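Long-range contacts in protease VP4 (Blotched snakehead virus, PDB 2GEF), which cleaves peptide bonds as the serine protease of a birnavirus polyprotein, using a serine nucleophile and a lysine general base as its catalytic dyad: residues K15-R20 with T44-I49; I24-D29 with S119-V124; F96-R101 with I139-A144; K152-G157 with L182-M187. All coordinates share one frame; numbering follows the deposited sequence.

Contact 1: residues K15-R20 with T44-I49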
loop_
_atom_site.group_PDB
_atom_site.type_symbol
_atom_site.label_atom_id
_atom_site.label_comp_id
_atom_site.label_asym_id
_atom_site.label_seq_id
_atom_site.Cartn_x
_atom_site.Cartn_y
_atom_site.Cartn_z
ATOM N N LYS A 15 -12.789 -2.942 12.110
ATOM C CA LYS A 15 -12.809 -1.520 12.452
ATOM C C LYS A 15 -11.823 -0.710 11.607
ATOM O O LYS A 15 -10.833 -1.222 11.018
ATOM C CB LYS A 15 -12.427 -1.328 13.879
ATOM C CG LYS A 15 -13.299 -2.056 14.852
ATOM C CD LYS A 15 -13.227 -1.344 16.161
ATOM C CE LYS A 15 -13.819 -2.169 17.236
ATOM N NZ LYS A 15 -14.055 -1.352 18.530
ATOM N N GLN A 16 -12.111 0.583 11.526
ATOM C CA GLN A 16 -11.218 1.432 10.826
ATOM C C GLN A 16 -10.291 1.927 11.926
ATOM O O GLN A 16 -10.704 2.061 13.077
ATOM C CB GLN A 16 -11.950 2.562 10.146
ATOM C CG GLN A 16 -13.362 2.790 10.622
ATOM C CD GLN A 16 -14.357 1.936 9.802
ATOM O OE1 GLN A 16 -15.001 1.004 10.357
ATOM N NE2 GLN A 16 -14.482 2.243 8.482
ATOM N N PRO A 17 -9.011 2.024 11.614
ATOM C CA PRO A 17 -8.081 2.691 12.452
ATOM C C PRO A 17 -8.565 4.120 12.789
ATOM O O PRO A 17 -9.018 4.867 11.916
ATOM C CB PRO A 17 -6.829 2.710 11.581
ATOM C CG PRO A 17 -6.919 1.473 10.841
ATOM C CD PRO A 17 -8.357 1.392 10.465
ATOM N N LEU A 18 -8.548 4.453 14.066
ATOM C CA LEU A 18 -8.568 5.837 14.455
ATOM C C LEU A 18 -7.134 6.256 14.077
ATOM O O LEU A 18 -6.151 5.584 14.498
ATOM C CB LEU A 18 -8.898 5.971 15.960
ATOM C CG LEU A 18 -8.476 6.963 17.082
ATOM C CD1 LEU A 18 -9.442 8.146 17.237
ATOM C CD2 LEU A 18 -8.559 6.069 18.326
ATOM N N GLY A 19 -7.056 7.259 13.193
ATOM C CA GLY A 19 -5.806 7.949 12.830
ATOM C C GLY A 19 -5.603 9.217 13.683
ATOM O O GLY A 19 -6.550 9.948 13.984
ATOM N N ARG A 20 -4.359 9.494 14.062
ATOM C CA ARG A 20 -4.094 10.590 14.940
ATOM C C ARG A 20 -2.925 11.470 14.399
ATOM O O ARG A 20 -2.231 11.103 13.428
ATOM C CB ARG A 20 -3.890 9.995 16.321
ATOM C CG ARG A 20 -2.521 9.999 16.884
ATOM C CD ARG A 20 -2.400 9.137 18.128
ATOM N NE ARG A 20 -0.991 8.785 18.397
ATOM C CZ ARG A 20 -0.204 9.351 19.330
ATOM N NH1 ARG A 20 -0.659 10.310 20.134
ATOM N NH2 ARG A 20 1.071 8.957 19.464
ATOM N N THR A 44 -8.260 -4.811 11.307
ATOM C CA THR A 44 -8.129 -3.500 10.743
ATOM C C THR A 44 -7.741 -3.589 9.239
ATOM O O THR A 44 -7.153 -4.513 8.861
ATOM C CB THR A 44 -6.973 -2.605 11.530
ATOM O OG1 THR A 44 -5.693 -3.306 11.481
ATOM C CG2 THR A 44 -7.353 -2.366 13.002
ATOM N N SER A 45 -8.123 -2.589 8.452
ATOM C CA SER A 45 -7.745 -2.430 7.041
ATOM C C SER A 45 -7.644 -0.924 6.925
ATOM O O SER A 45 -8.630 -0.151 7.330
ATOM C CB SER A 45 -8.953 -2.891 6.165
ATOM O OG SER A 45 -8.622 -2.893 4.861
ATOM N N GLU A 46 -6.561 -0.488 6.307
ATOM C CA GLU A 46 -6.202 0.949 6.183
ATOM C C GLU A 46 -5.448 1.109 4.870
ATOM O O GLU A 46 -4.725 0.223 4.503
ATOM C CB GLU A 46 -5.061 1.132 7.205
ATOM C CG GLU A 46 -5.117 2.221 8.054
ATOM C CD GLU A 46 -4.183 1.993 9.251
ATOM O OE1 GLU A 46 -4.018 0.824 9.743
ATOM O OE2 GLU A 46 -3.594 2.988 9.710
ATOM N N LEU A 47 -5.368 2.303 4.291
ATOM C CA LEU A 47 -4.279 2.636 3.301
ATOM C C LEU A 47 -3.081 3.224 3.883
ATOM O O LEU A 47 -3.127 3.864 4.892
ATOM C CB LEU A 47 -4.833 3.589 2.286
ATOM C CG LEU A 47 -5.974 2.888 1.525
ATOM C CD1 LEU A 47 -6.439 3.950 0.550
ATOM C CD2 LEU A 47 -5.684 1.604 0.800
ATOM N N TYR A 48 -1.973 2.938 3.251
ATOM C CA TYR A 48 -0.665 3.562 3.451
ATOM C C TYR A 48 -0.216 3.994 2.076
ATOM O O TYR A 48 -0.670 3.436 1.066
ATOM C CB TYR A 48 0.388 2.571 4.003
ATOM C CG TYR A 48 0.354 2.230 5.501
ATOM C CD1 TYR A 48 -0.823 1.873 6.165
ATOM C CD2 TYR A 48 1.499 2.231 6.217
ATOM C CE1 TYR A 48 -0.829 1.552 7.534
ATOM C CE2 TYR A 48 1.498 1.942 7.571
ATOM C CZ TYR A 48 0.370 1.614 8.235
ATOM O OH TYR A 48 0.536 1.306 9.655
ATOM N N ILE A 49 0.688 4.928 2.056
ATOM C CA ILE A 49 1.235 5.471 0.827
ATOM C C ILE A 49 2.670 5.188 0.877
ATOM O O ILE A 49 3.190 5.392 1.913
ATOM C CB ILE A 49 1.030 6.969 0.588
ATOM C CG1 ILE A 49 1.304 7.214 -0.915
ATOM C CG2 ILE A 49 1.848 7.915 1.605
ATOM C CD1 ILE A 49 1.035 8.532 -1.361
#
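P17 lays its ring against the side chain of E46, and this pair carries most of the contact. The ring comes in with CG foremost, P17 CG lying 3.2 Å from E46 OE1, while P17 CB is 3.6 Å from E46 CD, the carboxylate carbon. At the nitrogen side of the ring, P17 CD rests 3.5 Å from the backbone oxygen S45 O. E46 has an unusual first torsion: chi1 of -133° is well off a staggered position and sets E46 CG 3.4 Å from P17 CG, after which the extended chain passes the proline ring at a slant. The polar partner of the carboxylate is N127, whose ND2 hydrogen-bonds E46 OE2 and also Y48 OH; E46 OE1 sits at the edge of the Y48 ring, in its plane. Where the loop begins, T44 CA gives a nearly straight CA-H...O contact to K15 O, 3.5 Å with 163° at the hydrogen. The loop leads from strand 14-15 to strand 22-27, passing over strand 43-52, which is itself flanked by strands 31-38 and 104-109. S45 packs on A176 of helix 170-178 and hydrogen-bonds L172 O, its side chain about 5 Å from that of the catalytic K173.

Contact 2: residues I24-D29 with S119-V124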
loop_
_atom_site.group_PDB
_atom_site.type_symbol
_atom_site.label_atom_id
_atom_site.label_comp_id
_atom_site.label_asym_id
_atom_site.label_seq_id
_atom_site.Cartn_x
_atom_site.Cartn_y
_atom_site.Cartn_z
ATOM N N ILE A 24 -2.058 17.347 6.481
ATOM C CA ILE A 24 -2.132 17.417 5.062
ATOM C C ILE A 24 -0.675 17.623 4.496
ATOM O O ILE A 24 0.011 18.541 4.865
ATOM C CB ILE A 24 -3.193 18.494 4.572
ATOM C CG1 ILE A 24 -4.524 18.428 5.372
ATOM C CG2 ILE A 24 -3.623 18.258 3.128
ATOM C CD1 ILE A 24 -4.771 17.140 6.130
ATOM N N VAL A 25 -0.196 16.705 3.646
ATOM C CA VAL A 25 1.035 16.981 2.930
ATOM C C VAL A 25 0.804 16.735 1.460
ATOM O O VAL A 25 -0.027 15.884 1.007
ATOM C CB VAL A 25 2.384 16.297 3.503
ATOM C CG1 VAL A 25 2.173 15.208 4.488
ATOM C CG2 VAL A 25 3.523 15.985 2.369
ATOM N N HIS A 26 1.575 17.514 0.725
ATOM C CA HIS A 26 1.422 17.556 -0.690
ATOM C C HIS A 26 2.536 16.656 -1.223
ATOM O O HIS A 26 3.741 16.858 -0.918
ATOM C CB HIS A 26 1.542 18.970 -1.222
ATOM C CG HIS A 26 1.534 18.990 -2.689
ATOM N ND1 HIS A 26 0.477 18.484 -3.419
ATOM C CD2 HIS A 26 2.488 19.349 -3.584
ATOM C CE1 HIS A 26 0.765 18.573 -4.707
ATOM N NE2 HIS A 26 1.979 19.095 -4.834
ATOM N N PHE A 27 2.112 15.638 -1.990
ATOM C CA PHE A 27 2.992 14.690 -2.621
ATOM C C PHE A 27 2.750 14.822 -4.121
ATOM O O PHE A 27 1.598 14.763 -4.646
ATOM C CB PHE A 27 2.613 13.247 -2.194
ATOM C CG PHE A 27 3.095 12.895 -0.825
ATOM C CD1 PHE A 27 2.187 12.640 0.203
ATOM C CD2 PHE A 27 4.451 12.838 -0.516
ATOM C CE1 PHE A 27 2.649 12.335 1.518
ATOM C CE2 PHE A 27 4.874 12.544 0.803
ATOM C CZ PHE A 27 3.962 12.257 1.768
ATOM N N THR A 28 3.858 14.936 -4.816
ATOM C CA THR A 28 3.848 14.911 -6.238
ATOM C C THR A 28 3.969 13.466 -6.780
ATOM O O THR A 28 3.852 13.228 -7.983
ATOM C CB THR A 28 5.022 15.762 -6.776
ATOM O OG1 THR A 28 6.240 15.292 -6.204
ATOM C CG2 THR A 28 4.803 17.228 -6.479
ATOM N N ASP A 29 4.148 12.492 -5.898
ATOM C CA ASP A 29 4.362 11.089 -6.251
ATOM C C ASP A 29 4.225 10.165 -5.056
ATOM O O ASP A 29 4.444 10.598 -3.990
ATOM C CB ASP A 29 5.782 10.869 -6.972
ATOM C CG ASP A 29 6.967 11.614 -6.291
ATOM O OD1 ASP A 29 7.259 12.738 -6.690
ATOM O OD2 ASP A 29 7.668 11.138 -5.375
ATOM N N SER A 119 -0.641 15.285 -8.844
ATOM C CA SER A 119 -0.214 15.366 -7.465
ATOM C C SER A 119 -1.413 15.283 -6.539
ATOM O O SER A 119 -2.528 15.437 -6.995
ATOM C CB SER A 119 0.505 16.690 -7.200
ATOM O OG SER A 119 -0.393 17.714 -7.243
ATOM N N ALA A 120 -1.175 15.152 -5.233
ATOM C CA ALA A 120 -2.261 15.039 -4.213
ATOM C C ALA A 120 -1.856 15.513 -2.831
ATOM O O ALA A 120 -0.700 15.398 -2.412
ATOM C CB ALA A 120 -2.687 13.556 -4.102
ATOM N N ASP A 121 -2.848 16.061 -2.122
ATOM C CA ASP A 121 -2.664 16.446 -0.772
ATOM C C ASP A 121 -3.164 15.214 -0.029
ATOM O O ASP A 121 -4.231 14.727 -0.295
ATOM C CB ASP A 121 -3.552 17.687 -0.498
ATOM C CG ASP A 121 -2.994 18.895 -1.079
ATOM O OD1 ASP A 121 -1.855 19.311 -0.754
ATOM O OD2 ASP A 121 -3.664 19.448 -1.956
ATOM N N VAL A 122 -2.379 14.697 0.891
ATOM C CA VAL A 122 -2.602 13.364 1.408
ATOM C C VAL A 122 -2.607 13.651 2.874
ATOM O O VAL A 122 -1.670 14.307 3.424
ATOM C CB VAL A 122 -1.495 12.292 0.972
ATOM C CG1 VAL A 122 -1.386 11.006 1.878
ATOM C CG2 VAL A 122 -1.546 11.930 -0.552
ATOM N N ASP A 123 -3.690 13.194 3.485
ATOM C CA ASP A 123 -3.790 13.294 4.934
ATOM C C ASP A 123 -2.967 12.153 5.587
ATOM O O ASP A 123 -3.440 11.041 5.707
ATOM C CB ASP A 123 -5.292 13.246 5.285
ATOM C CG ASP A 123 -5.592 13.420 6.724
ATOM O OD1 ASP A 123 -4.714 13.637 7.553
ATOM O OD2 ASP A 123 -6.804 13.376 7.009
ATOM N N VAL A 124 -1.737 12.451 5.979
ATOM C CA VAL A 124 -0.861 11.484 6.622
ATOM C C VAL A 124 -1.251 11.485 8.117
ATOM O O VAL A 124 -1.471 12.484 8.699
ATOM C CB VAL A 124 0.658 11.899 6.478
ATOM C CG1 VAL A 124 1.703 10.991 7.223
ATOM C CG2 VAL A 124 1.065 12.126 5.004
#
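V25 pairs with V122 and F27 with A120 in an antiparallel beta ladder joining strands 22-27 and 120-126 at one edge of a three-stranded sheet. Four backbone hydrogen bonds hold it; F27 N to A120 O, at 2.9 Å and 178°, is almost straight, and V122 N to V25 O is short at 2.6 Å. On the apolar face the F27 ring turns its edge to the partner strand: CD1 lies 3.8 Å from V122 CB, and CE1 is equally close to V124 CG2. V25 CG2 covers one face of that ring toward its rim. The other branch, V25 CG1, nearly eclipses the backbone N (chi1 14°) and is pressed to 3.3 Å from V124 CG2, a tight and strained spot. The opposite face is more polar. S119 OG, held by D117, approaches the H26 ring in its plane, 2.9 Å from CE1. Next to it D121 OD1 lies 3.4 Å from H26 CB, its carboxylate turned 49° from the ring, while D121 OD2 makes a salt bridge to R115. Strand 111-114 flanks 120-126 on its other side, and the apolar face packs F27 and V124 on L107 of strand 104-109, with F27 also reaching V51 of strand 43-52.

Contact 3: residues F96-R101 with I139-A144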
loop_
_atom_site.group_PDB
_atom_site.type_symbol
_atom_site.label_atom_id
_atom_site.label_comp_id
_atom_site.label_asym_id
_atom_site.label_seq_id
_atom_site.Cartn_x
_atom_site.Cartn_y
_atom_site.Cartn_z
ATOM N N PHE A 96 12.978 -8.080 0.228
ATOM C CA PHE A 96 11.873 -8.079 -0.695
ATOM C C PHE A 96 12.391 -8.585 -2.030
ATOM O O PHE A 96 13.623 -8.466 -2.263
ATOM C CB PHE A 96 11.423 -6.673 -0.752
ATOM C CG PHE A 96 10.360 -6.294 0.320
ATOM C CD1 PHE A 96 10.556 -6.492 1.655
ATOM C CD2 PHE A 96 9.189 -5.718 -0.070
ATOM C CE1 PHE A 96 9.610 -6.095 2.621
ATOM C CE2 PHE A 96 8.233 -5.312 0.863
ATOM C CZ PHE A 96 8.443 -5.483 2.195
ATOM N N ASN A 97 11.508 -9.166 -2.863
ATOM C CA ASN A 97 11.791 -9.455 -4.267
ATOM C C ASN A 97 12.122 -8.205 -5.241
ATOM O O ASN A 97 13.187 -8.128 -5.917
ATOM C CB ASN A 97 10.720 -10.333 -4.882
ATOM C CG ASN A 97 11.199 -10.957 -6.204
ATOM O OD1 ASN A 97 11.258 -10.284 -7.273
ATOM N ND2 ASN A 97 11.685 -12.155 -6.114
ATOM N N VAL A 98 11.225 -7.234 -5.152
ATOM C CA VAL A 98 11.275 -5.939 -5.768
ATOM C C VAL A 98 12.613 -5.138 -5.661
ATOM O O VAL A 98 13.203 -4.951 -4.611
ATOM C CB VAL A 98 10.040 -5.090 -5.236
ATOM C CG1 VAL A 98 10.258 -4.692 -3.851
ATOM C CG2 VAL A 98 9.676 -3.932 -6.243
ATOM N N LYS A 99 12.961 -4.532 -6.778
ATOM C CA LYS A 99 14.207 -3.856 -6.883
ATOM C C LYS A 99 13.683 -2.439 -7.215
ATOM O O LYS A 99 12.881 -2.239 -8.094
ATOM C CB LYS A 99 15.055 -4.502 -8.041
ATOM C CG LYS A 99 16.027 -5.622 -7.571
ATOM C CD LYS A 99 16.548 -6.331 -8.836
ATOM C CE LYS A 99 17.257 -7.767 -8.654
ATOM N NZ LYS A 99 16.379 -8.969 -8.427
ATOM N N THR A 100 14.055 -1.486 -6.429
ATOM C CA THR A 100 13.494 -0.167 -6.521
ATOM C C THR A 100 14.500 0.901 -6.956
ATOM O O THR A 100 14.030 1.927 -7.302
ATOM C CB THR A 100 12.933 0.249 -5.248
ATOM O OG1 THR A 100 13.971 0.214 -4.281
ATOM C CG2 THR A 100 11.600 -0.718 -4.860
ATOM N N ARG A 101 15.848 0.654 -6.930
ATOM C CA ARG A 101 16.890 1.731 -7.076
ATOM C C ARG A 101 16.681 3.048 -6.165
ATOM O O ARG A 101 17.290 4.104 -6.347
ATOM C CB ARG A 101 17.213 2.073 -8.562
ATOM C CG ARG A 101 16.130 1.740 -9.623
ATOM C CD ARG A 101 16.446 2.148 -11.092
ATOM N NE ARG A 101 15.134 2.522 -11.693
ATOM C CZ ARG A 101 14.411 3.564 -11.263
ATOM N NH1 ARG A 101 14.909 4.310 -10.273
ATOM N NH2 ARG A 101 13.203 3.816 -11.739
ATOM N N ILE A 139 3.826 -4.114 -5.393
ATOM C CA ILE A 139 3.377 -3.375 -6.494
ATOM C C ILE A 139 3.438 -1.856 -6.213
ATOM O O ILE A 139 3.989 -1.153 -7.023
ATOM C CB ILE A 139 2.048 -3.703 -6.812
ATOM C CG1 ILE A 139 1.938 -5.219 -7.337
ATOM C CG2 ILE A 139 1.567 -2.802 -7.953
ATOM C CD1 ILE A 139 0.399 -5.517 -7.709
ATOM N N ALA A 140 2.883 -1.367 -5.070
ATOM C CA ALA A 140 3.026 0.059 -4.647
ATOM C C ALA A 140 4.502 0.573 -4.607
ATOM O O ALA A 140 4.909 1.661 -5.080
ATOM C CB ALA A 140 2.331 0.190 -3.203
ATOM N N LEU A 141 5.331 -0.171 -3.915
ATOM C CA LEU A 141 6.814 0.116 -4.025
ATOM C C LEU A 141 7.375 0.440 -5.331
ATOM O O LEU A 141 8.083 1.416 -5.511
ATOM C CB LEU A 141 7.627 -1.083 -3.473
ATOM C CG LEU A 141 7.295 -1.273 -1.985
ATOM C CD1 LEU A 141 8.113 -2.370 -1.187
ATOM C CD2 LEU A 141 7.088 -0.006 -1.221
ATOM N N ALA A 142 7.205 -0.498 -6.213
ATOM C CA ALA A 142 7.493 -0.371 -7.665
ATOM C C ALA A 142 6.961 0.864 -8.354
ATOM O O ALA A 142 7.668 1.568 -9.037
ATOM C CB ALA A 142 6.944 -1.554 -8.443
ATOM N N LEU A 143 5.658 0.995 -8.357
ATOM C CA LEU A 143 5.074 2.196 -9.016
ATOM C C LEU A 143 5.677 3.462 -8.314
ATOM O O LEU A 143 5.992 4.461 -9.000
ATOM C CB LEU A 143 3.543 2.121 -8.883
ATOM C CG LEU A 143 3.134 0.808 -9.563
ATOM C CD1 LEU A 143 1.632 0.782 -9.608
ATOM C CD2 LEU A 143 3.438 0.979 -10.948
ATOM N N ALA A 144 5.858 3.433 -6.974
ATOM C CA ALA A 144 6.218 4.672 -6.251
ATOM C C ALA A 144 7.649 4.979 -6.540
ATOM O O ALA A 144 8.030 6.098 -6.545
ATOM C CB ALA A 144 5.961 4.613 -4.747
#
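L141 reaches out from helix 138-146 to the loop 96-101 and touches three of its residues. Its CB starts beside T100, 4.2 Å from the methyl T100 CG2. CG comes next, anti to the carbonyl carbon (chi1 -62°), and serves as the branch point. From there CD1 continues the chain outward, anti to CA (chi2 -175°), and this methyl does most of the touching: it lies 3.6 Å from F96 CE2, 3.7 Å from F96 CD2, and 4.1 Å from V98 CG1. CD2, the other branch, turns away from the phenylalanine. The leucine meets both F96 and V98 at about a right angle, its methyl approaching the aromatic ring obliquely at the CD2-CE2 bond. V98 spans two residues of the helix, since its second methyl, CG2, stands 4.2 Å from A142 CB. T100 gives the helix its methyl, while OG1 hydrogen-bonds T102 O. Every residue that touches here is buried, and what meets across the contact is mainly methyl and ring carbon. Beyond it F96 packs on Q135 and S137, which bracket the nucleophile S136, and its own side chain is about 8 Å from that of the serine. This is hydrophobic loop-on-helix packing beside the active site of a Ser/Lys dyad peptidase, resting on the helix that begins two residues after the nucleophile.

Contact 4: residues K152-G157 with L182-M187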
loop_
_atom_site.group_PDB
_atom_site.type_symbol
_atom_site.label_atom_id
_atom_site.label_comp_id
_atom_site.label_asym_id
_atom_site.label_seq_id
_atom_site.Cartn_x
_atom_site.Cartn_y
_atom_site.Cartn_z
ATOM N N LYS A 152 -4.598 7.072 -9.003
ATOM C CA LYS A 152 -5.847 6.971 -8.185
ATOM C C LYS A 152 -6.341 5.551 -8.021
ATOM O O LYS A 152 -7.240 5.131 -8.674
ATOM C CB LYS A 152 -6.947 7.852 -8.720
ATOM C CG LYS A 152 -6.530 9.261 -9.008
ATOM C CD LYS A 152 -7.664 10.085 -9.734
ATOM C CE LYS A 152 -7.151 11.340 -10.510
ATOM N NZ LYS A 152 -8.349 12.294 -10.768
ATOM N N ALA A 153 -5.738 4.760 -7.154
ATOM C CA ALA A 153 -6.149 3.424 -6.984
ATOM C C ALA A 153 -5.369 2.944 -5.840
ATOM O O ALA A 153 -4.287 3.384 -5.672
ATOM C CB ALA A 153 -5.689 2.601 -8.298
ATOM N N ALA A 154 -5.785 1.891 -5.147
ATOM C CA ALA A 154 -4.813 1.276 -4.203
ATOM C C ALA A 154 -4.307 -0.010 -4.797
ATOM O O ALA A 154 -5.048 -0.762 -5.424
ATOM C CB ALA A 154 -5.511 1.030 -2.827
ATOM N N TYR A 155 -3.088 -0.388 -4.514
ATOM C CA TYR A 155 -2.496 -1.628 -5.094
ATOM C C TYR A 155 -2.102 -2.703 -4.072
ATOM O O TYR A 155 -1.528 -2.429 -2.973
ATOM C CB TYR A 155 -1.290 -1.320 -5.991
ATOM C CG TYR A 155 -1.674 -0.416 -7.154
ATOM C CD1 TYR A 155 -2.132 -0.961 -8.341
ATOM C CD2 TYR A 155 -1.445 1.017 -7.104
ATOM C CE1 TYR A 155 -2.503 -0.139 -9.483
ATOM C CE2 TYR A 155 -1.892 1.866 -8.222
ATOM C CZ TYR A 155 -2.390 1.264 -9.363
ATOM O OH TYR A 155 -2.899 2.034 -10.447
ATOM N N THR A 156 -2.307 -3.971 -4.475
ATOM C CA THR A 156 -1.903 -5.115 -3.609
ATOM C C THR A 156 -1.396 -6.289 -4.428
ATOM O O THR A 156 -1.977 -6.674 -5.460
ATOM C CB THR A 156 -3.000 -5.478 -2.564
ATOM O OG1 THR A 156 -2.393 -6.105 -1.435
ATOM C CG2 THR A 156 -4.221 -6.330 -3.145
ATOM N N GLY A 157 -0.236 -6.824 -4.029
ATOM C CA GLY A 157 0.278 -7.898 -4.748
ATOM C C GLY A 157 1.735 -8.062 -4.416
ATOM O O GLY A 157 2.448 -7.073 -4.344
ATOM N N LEU A 182 -11.704 4.646 -4.068
ATOM C CA LEU A 182 -10.634 4.090 -4.905
ATOM C C LEU A 182 -10.842 2.620 -5.149
ATOM O O LEU A 182 -11.284 1.943 -4.186
ATOM C CB LEU A 182 -9.277 4.206 -4.206
ATOM C CG LEU A 182 -8.779 5.591 -3.878
ATOM C CD1 LEU A 182 -7.252 5.649 -3.452
ATOM C CD2 LEU A 182 -8.966 6.561 -5.138
ATOM N N PRO A 183 -10.538 2.142 -6.405
ATOM C CA PRO A 183 -10.380 0.751 -6.593
ATOM C C PRO A 183 -9.191 0.087 -5.957
ATOM O O PRO A 183 -8.097 0.669 -5.825
ATOM C CB PRO A 183 -10.384 0.593 -8.152
ATOM C CG PRO A 183 -9.672 1.862 -8.597
ATOM C CD PRO A 183 -10.395 2.866 -7.692
ATOM N N LEU A 184 -9.465 -1.155 -5.511
ATOM C CA LEU A 184 -8.413 -2.148 -5.260
ATOM C C LEU A 184 -7.942 -2.840 -6.566
ATOM O O LEU A 184 -8.766 -3.378 -7.291
ATOM C CB LEU A 184 -8.794 -3.126 -4.208
ATOM C CG LEU A 184 -7.601 -3.971 -3.718
ATOM C CD1 LEU A 184 -6.555 -3.194 -3.092
ATOM C CD2 LEU A 184 -8.049 -5.127 -2.725
ATOM N N VAL A 185 -6.635 -2.696 -6.877
ATOM C CA VAL A 185 -6.095 -3.166 -8.090
ATOM C C VAL A 185 -4.956 -4.124 -7.766
ATOM O O VAL A 185 -4.106 -3.900 -6.857
ATOM C CB VAL A 185 -5.579 -1.996 -8.979
ATOM C CG1 VAL A 185 -5.007 -2.517 -10.290
ATOM C CG2 VAL A 185 -6.716 -1.036 -9.293
ATOM N N GLY A 186 -4.955 -5.229 -8.438
ATOM C CA GLY A 186 -3.852 -6.173 -8.205
ATOM C C GLY A 186 -4.284 -7.626 -8.234
ATOM O O GLY A 186 -4.929 -8.017 -9.210
HETATM N N MSE A 187 -3.813 -8.457 -7.273
HETATM C CA MSE A 187 -4.219 -9.854 -7.339
HETATM C C MSE A 187 -4.370 -10.371 -5.913
HETATM O O MSE A 187 -3.437 -10.198 -5.086
HETATM C CB MSE A 187 -3.172 -10.772 -8.025
HETATM C CG MSE A 187 -2.948 -10.694 -9.454
HETATM SE SE MSE A 187 -1.739 -12.158 -9.916
HETATM C CE MSE A 187 -3.192 -13.482 -10.192
#
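Y155 and V185 form the apolar centre, their side chains lying side by side and pointing the same way. The ring carbon Y155 CE1 is 3.5 Å from V185 CG1, with CD1 next to V185 CB. The other methyl, V185 CG2, turns back to meet A153 CB at 3.9 Å. On the other face of the sheet L184 takes over: chi1 of -167° sets its CG anti to the backbone N, and chi2 of 63° then brings CD1 to 3.7 Å from A154 O and 3.9 Å from T156 CG2. At the N-terminal end L182 CD2 rests on the K152 backbone and P183 CG lies near A153 CB. Outward from these groups runs a parallel ladder of four hydrogen bonds, A154 N to P183 O (2.7 Å), V185 N to A154 O, T156 N to V185 O and M187 N to T156 O; M187 is selenomethionine. G186 allows close strand contact with T156, its CA 3.4 Å from T156 O. The polar edge borders the active site: T156 OG1, anti to the backbone N, makes a weak hydrogen bond to the catalytic K173 NZ, and the T156 side chain is also about 3 Å from that of the nucleophile S136. At the tyrosine tip Y155 OH bonds H206 ND1. Strand 163-165 flanks 154-160 and strand 195-196 flanks 184-186. Helix 200-209 covers the face of Y155 and V185, while helix 170-178 packs against A154 and L184.

How the contacts relate
Along the chain from the N terminus, contact 1 closes first, folding the loop 15-20 back onto strand 43-52. Contact 2 opens within it, just after the first segment, and crosses it, so that strand 22-27 waits for strand 120-126 far down the sequence. Contact 3 crosses contact 2 in turn: its loop 96-101 comes before 119-124, but its helix lies after. Contact 4 follows contacts 1, 2 and 3 in series. It meets contact 1 through L47 CD2 on A154 CB, and contact 3 through I139 and L143 against Y155, T156 and G157. Helix 138-146 and strand 154-160 are consecutive, and through this packing contacts 3 and 4 link loop 96-101 to the sheet of 154-160 and 184-186.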